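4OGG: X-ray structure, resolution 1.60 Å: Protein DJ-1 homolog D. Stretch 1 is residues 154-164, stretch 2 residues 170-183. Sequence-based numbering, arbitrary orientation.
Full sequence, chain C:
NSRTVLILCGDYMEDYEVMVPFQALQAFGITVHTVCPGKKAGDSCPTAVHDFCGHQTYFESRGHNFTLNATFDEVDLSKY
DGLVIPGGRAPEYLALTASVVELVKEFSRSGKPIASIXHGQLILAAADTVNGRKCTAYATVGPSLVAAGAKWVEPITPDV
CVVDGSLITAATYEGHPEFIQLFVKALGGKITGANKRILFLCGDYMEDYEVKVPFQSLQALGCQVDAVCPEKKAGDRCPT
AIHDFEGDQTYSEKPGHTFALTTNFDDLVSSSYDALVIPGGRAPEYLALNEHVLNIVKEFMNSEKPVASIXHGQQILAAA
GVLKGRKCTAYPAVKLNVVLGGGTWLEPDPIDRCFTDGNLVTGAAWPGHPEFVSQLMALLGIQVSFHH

Stretch 1, residues 154-164: EPITPDVCVVD
Stretch 2, residues 170-183: AATYEGHPEFIQLF

Stretch 1 runs as a loop from Glu154 through a type I turn, Thr157 to Val160, into an extended strand, 161-164. Stretch 2 leaves an extended Ala170, passes through a 3-10 segment at 173-175 and enters a helix at 176 that continues beyond Phe183. Strand and helix run nearly parallel, at 22°, with their axes 8.8 Å apart at closest approach. The register is set by CA-CA distances of 5.7 Å for Pro158 and Thr172, 3.8 Å for Asp159 and Gly175, 4.4 Å for Cys161 and Ala170, and 8.3 Å for Val163 and Leu182. Together the stretches bury 526 Å².

Backbone pairing is brief. Cys161 (phi/psi -128/145) and Ala170 (-134/163) form an antiparallel, non-hydrogen-bonded bridge, their side chains on the same face of the sheet. Beside it, Ala171 N gives a weak hydrogen bond to Val160 O (3.5 Å, 140°), and Ala170 CA lies 3.6 Å from the same Val160 O in a CA-H...O contact.

The direct side-chain hydrogen bond is shorter: Thr172 OG1 donates to Pro158 O at 2.7 Å. With chi1 at 71° (p), this hydroxyl also accepts from Glu174 N, whose distance to Thr172 OG1 is 3.1 Å, so one small polar group serves both the turn and the 3-10 segment. The turn is closed by Val160 N to Thr157 O (3.2 Å) and braced by Thr157 OG1 donating to Asp159 OD1 (2.7 Å), with both side chains in p. Pro158, at phi -60°, fits the turn's second position, where its missing amide proton costs nothing in the closing bond.

Gly175 is the N-cap residue, and its backbone passes close to the turn: Gly175 CA is 3.7 Å from Asp159 O, and Gly175 O is 3.5 Å from Cys161 SG. An ideal CB on Gly175 would point toward stretch 1 and lie 3.1 Å from Asp159 O, so the lack of a side chain permits the close approach.

The apolar contacts centre on Cys161, the residue most covered by the other stretch. With chi1 at -71° (m), Cys161 SG lies 4.0 Å from Ala170 CB and 4.0 Å from Phe179 CB; a compact, polarizable sulfur suits this pocket between bridge and helix. Farther along, Leu182 (m, t) points toward the strand, Leu182 CD1 being 3.6 Å from Val163 CG2 and 4.0 Å from Cys161 CB. Val163 (t) is beta-branched, which favours its extended backbone. At the other end, Pro155 CB meets Ala171 CB at 3.6 Å, a small methyl against a ring.

Water 1 accepts from Ala171 N (2.9 Å) and lies 2.6 Å from Pro158 O and 2.8 Å from Val160 O. Glu178, extended (t, t) toward the strand, reaches backbone groups through three others: water 2 donates to Asp159 O and Glu178 OE1 (both 2.6 Å); water 3 accepts from Cys161 N (3.0 Å) and donates to Glu178 OE1 (2.8 Å); water 4 donates to Cys161 O (3.0 Å) and Glu178 OE2 (2.6 Å). A long side chain ending in a carboxylate suits this exposed position, where it can accept from water.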

# COMPACT_ATOMS: atom_id res chain seq x y z
N GLU C 154 -19.25 -27.40 10.35
CA GLU C 154 -18.83 -26.06 10.73
C GLU C 154 -17.45 -26.14 11.38
O GLU C 154 -17.24 -26.93 12.30
CB GLU C 154 -19.84 -25.47 11.72
CG GLU C 154 -19.66 -24.00 12.04
CD GLU C 154 -19.91 -23.11 10.83
OE1 GLU C 154 -20.89 -23.35 10.10
OE2 GLU C 154 -19.13 -22.16 10.62
N PRO C 155 -16.49 -25.33 10.90
CA PRO C 155 -15.15 -25.38 11.51
C PRO C 155 -15.17 -24.66 12.85
O PRO C 155 -15.24 -23.43 12.91
CB PRO C 155 -14.29 -24.67 10.47
CG PRO C 155 -15.22 -23.61 9.94
CD PRO C 155 -16.54 -24.37 9.79
N ILE C 156 -15.11 -25.42 13.94
CA ILE C 156 -15.13 -24.85 15.28
C ILE C 156 -13.84 -24.08 15.55
O ILE C 156 -13.85 -23.06 16.24
CB ILE C 156 -15.31 -25.95 16.35
CG1 ILE C 156 -15.39 -25.32 17.74
CG2 ILE C 156 -14.15 -26.94 16.27
CD1 ILE C 156 -15.63 -26.31 18.85
N THR C 157 -12.74 -24.58 15.01
CA THR C 157 -11.43 -23.94 15.14
C THR C 157 -10.85 -23.83 13.73
O THR C 157 -11.21 -24.60 12.84
CB THR C 157 -10.48 -24.78 16.03
OG1 THR C 157 -10.37 -26.11 15.51
CG2 THR C 157 -11.01 -24.84 17.46
N PRO C 158 -9.95 -22.85 13.51
CA PRO C 158 -9.34 -22.64 12.20
C PRO C 158 -8.54 -23.80 11.62
O PRO C 158 -8.38 -23.90 10.41
CB PRO C 158 -8.45 -21.41 12.43
CG PRO C 158 -9.17 -20.67 13.51
CD PRO C 158 -9.56 -21.79 14.45
N ASP C 159 -8.05 -24.68 12.49
CA ASP C 159 -7.24 -25.81 12.03
C ASP C 159 -8.02 -27.09 11.72
O ASP C 159 -7.42 -28.12 11.42
CB ASP C 159 -6.14 -26.11 13.05
CG ASP C 159 -6.68 -26.67 14.35
OD1 ASP C 159 -7.92 -26.80 14.49
OD2 ASP C 159 -5.86 -26.99 15.24
N VAL C 160 -9.34 -27.03 11.79
CA VAL C 160 -10.16 -28.21 11.53
C VAL C 160 -10.02 -28.80 10.12
O VAL C 160 -10.01 -28.07 9.13
CB VAL C 160 -11.66 -27.92 11.78
CG1 VAL C 160 -12.51 -29.11 11.34
CG2 VAL C 160 -11.91 -27.64 13.26
N CYS C 161 -9.88 -30.12 10.07
CA CYS C 161 -9.79 -30.86 8.81
C CYS C 161 -10.83 -31.97 8.86
O CYS C 161 -11.09 -32.54 9.92
CB CYS C 161 -8.40 -31.48 8.63
SG CYS C 161 -7.09 -30.31 8.29
N VAL C 162 -11.42 -32.29 7.71
CA VAL C 162 -12.42 -33.34 7.64
C VAL C 162 -12.09 -34.26 6.47
O VAL C 162 -11.47 -33.83 5.50
CB VAL C 162 -13.84 -32.74 7.42
CG1 VAL C 162 -14.83 -33.85 7.13
CG2 VAL C 162 -14.26 -31.97 8.66
N VAL C 163 -12.47 -35.52 6.59
CA VAL C 163 -12.21 -36.48 5.54
C VAL C 163 -13.45 -37.31 5.21
O VAL C 163 -14.22 -37.67 6.09
CB VAL C 163 -11.07 -37.45 5.93
CG1 VAL C 163 -10.74 -38.37 4.76
CG2 VAL C 163 -9.84 -36.67 6.35
N ASP C 164 -13.64 -37.57 3.93
CA ASP C 164 -14.75 -38.39 3.46
C ASP C 164 -14.16 -39.17 2.31
O ASP C 164 -13.98 -38.63 1.21
CB ASP C 164 -15.91 -37.52 2.98
CG ASP C 164 -17.15 -38.34 2.63
OD1 ASP C 164 -17.07 -39.18 1.70
OD2 ASP C 164 -18.20 -38.16 3.28
N ALA C 170 -10.16 -28.63 4.46
CA ALA C 170 -9.69 -27.82 5.57
C ALA C 170 -10.36 -26.45 5.49
O ALA C 170 -10.89 -26.07 4.45
CB ALA C 170 -8.18 -27.68 5.53
N ALA C 171 -10.34 -25.71 6.60
CA ALA C 171 -10.98 -24.40 6.67
C ALA C 171 -10.08 -23.21 6.38
O ALA C 171 -10.51 -22.24 5.76
CB ALA C 171 -11.64 -24.24 8.03
N THR C 172 -8.83 -23.27 6.85
CA THR C 172 -7.87 -22.18 6.67
C THR C 172 -6.45 -22.74 6.60
O THR C 172 -6.24 -23.92 6.87
CB THR C 172 -7.89 -21.18 7.85
OG1 THR C 172 -7.32 -21.80 9.01
CG2 THR C 172 -9.32 -20.75 8.16
N TYR C 173 -5.49 -21.89 6.25
CA TYR C 173 -4.10 -22.35 6.17
C TYR C 173 -3.56 -22.81 7.52
O TYR C 173 -2.50 -23.42 7.60
CB TYR C 173 -3.20 -21.27 5.55
CG TYR C 173 -3.32 -19.87 6.11
CD1 TYR C 173 -2.93 -19.57 7.42
CD2 TYR C 173 -3.81 -18.83 5.32
CE1 TYR C 173 -3.01 -18.27 7.92
CE2 TYR C 173 -3.89 -17.52 5.81
CZ TYR C 173 -3.50 -17.25 7.10
OH TYR C 173 -3.60 -15.96 7.59
N GLU C 174 -4.29 -22.53 8.60
CA GLU C 174 -3.85 -22.97 9.91
C GLU C 174 -4.00 -24.48 10.04
O GLU C 174 -3.46 -25.10 10.96
CB GLU C 174 -4.63 -22.26 11.01
CG GLU C 174 -4.14 -20.84 11.24
CD GLU C 174 -2.63 -20.78 11.41
OE1 GLU C 174 -2.11 -21.45 12.33
OE2 GLU C 174 -1.96 -20.08 10.63
N GLY C 175 -4.74 -25.08 9.11
CA GLY C 175 -4.93 -26.52 9.14
C GLY C 175 -3.99 -27.24 8.18
O GLY C 175 -4.10 -28.45 7.99
N HIS C 176 -3.06 -26.50 7.58
CA HIS C 176 -2.12 -27.09 6.63
C HIS C 176 -1.42 -28.37 7.11
O HIS C 176 -1.30 -29.32 6.35
CB HIS C 176 -1.03 -26.09 6.21
CG HIS C 176 -1.44 -25.16 5.10
ND1 HIS C 176 -2.37 -25.50 4.14
CD2 HIS C 176 -0.98 -23.94 4.77
CE1 HIS C 176 -2.46 -24.52 3.26
NE2 HIS C 176 -1.63 -23.56 3.62
N PRO C 177 -0.93 -28.39 8.37
CA PRO C 177 -0.25 -29.60 8.85
C PRO C 177 -1.03 -30.90 8.65
O PRO C 177 -0.56 -31.82 7.97
CB PRO C 177 0.01 -29.29 10.32
CG PRO C 177 0.24 -27.79 10.30
CD PRO C 177 -0.89 -27.33 9.39
N GLU C 178 -2.21 -30.98 9.26
CA GLU C 178 -3.04 -32.18 9.15
C GLU C 178 -3.59 -32.34 7.73
O GLU C 178 -3.74 -33.45 7.23
CB GLU C 178 -4.19 -32.12 10.16
CG GLU C 178 -5.19 -33.25 10.01
CD GLU C 178 -6.27 -33.25 11.08
OE1 GLU C 178 -6.54 -32.18 11.67
OE2 GLU C 178 -6.86 -34.32 11.32
N PHE C 179 -3.87 -31.21 7.09
CA PHE C 179 -4.40 -31.18 5.72
C PHE C 179 -3.43 -31.91 4.80
O PHE C 179 -3.80 -32.85 4.09
CB PHE C 179 -4.55 -29.72 5.27
CG PHE C 179 -5.07 -29.55 3.87
CD1 PHE C 179 -6.35 -29.98 3.52
CD2 PHE C 179 -4.32 -28.87 2.91
CE1 PHE C 179 -6.87 -29.74 2.24
CE2 PHE C 179 -4.82 -28.62 1.63
CZ PHE C 179 -6.10 -29.05 1.30
N ILE C 180 -2.18 -31.47 4.83
CA ILE C 180 -1.14 -32.06 4.00
C ILE C 180 -0.83 -33.51 4.41
O ILE C 180 -0.64 -34.37 3.56
CB ILE C 180 0.14 -31.19 4.07
CG1 ILE C 180 -0.15 -29.83 3.44
CG2 ILE C 180 1.30 -31.90 3.37
CD1 ILE C 180 0.96 -28.81 3.58
N GLN C 181 -0.81 -33.77 5.71
CA GLN C 181 -0.52 -35.13 6.18
C GLN C 181 -1.57 -36.12 5.67
O GLN C 181 -1.24 -37.20 5.19
CB GLN C 181 -0.48 -35.18 7.71
CG GLN C 181 0.18 -36.44 8.25
CD GLN C 181 0.16 -36.51 9.76
OE1 GLN C 181 -0.83 -36.93 10.36
NE2 GLN C 181 1.25 -36.10 10.39
N LEU C 182 -2.84 -35.73 5.76
CA LEU C 182 -3.93 -36.58 5.32
C LEU C 182 -3.86 -36.84 3.82
O LEU C 182 -4.18 -37.93 3.35
CB LEU C 182 -5.28 -35.94 5.67
CG LEU C 182 -5.64 -35.92 7.16
CD1 LEU C 182 -6.79 -34.97 7.40
CD2 LEU C 182 -6.00 -37.34 7.61
N PHE C 183 -3.43 -35.82 3.07
CA PHE C 183 -3.32 -35.93 1.62
C PHE C 183 -2.20 -36.90 1.27
O PHE C 183 -2.34 -37.75 0.40
CB PHE C 183 -3.06 -34.55 1.02
CG PHE C 183 -3.10 -34.52 -0.49
CD1 PHE C 183 -4.24 -34.91 -1.18
CD2 PHE C 183 -2.00 -34.07 -1.21
CE1 PHE C 183 -4.29 -34.84 -2.58
CE2 PHE C 183 -2.04 -34.01 -2.61
CZ PHE C 183 -3.19 -34.39 -3.29
O HOH W 1 -8.39 -25.87 8.71
O HOH W 2 -5.64 -29.83 12.24
O HOH W 3 -9.01 -31.38 12.60
O HOH W 4 -9.43 -34.65 11.21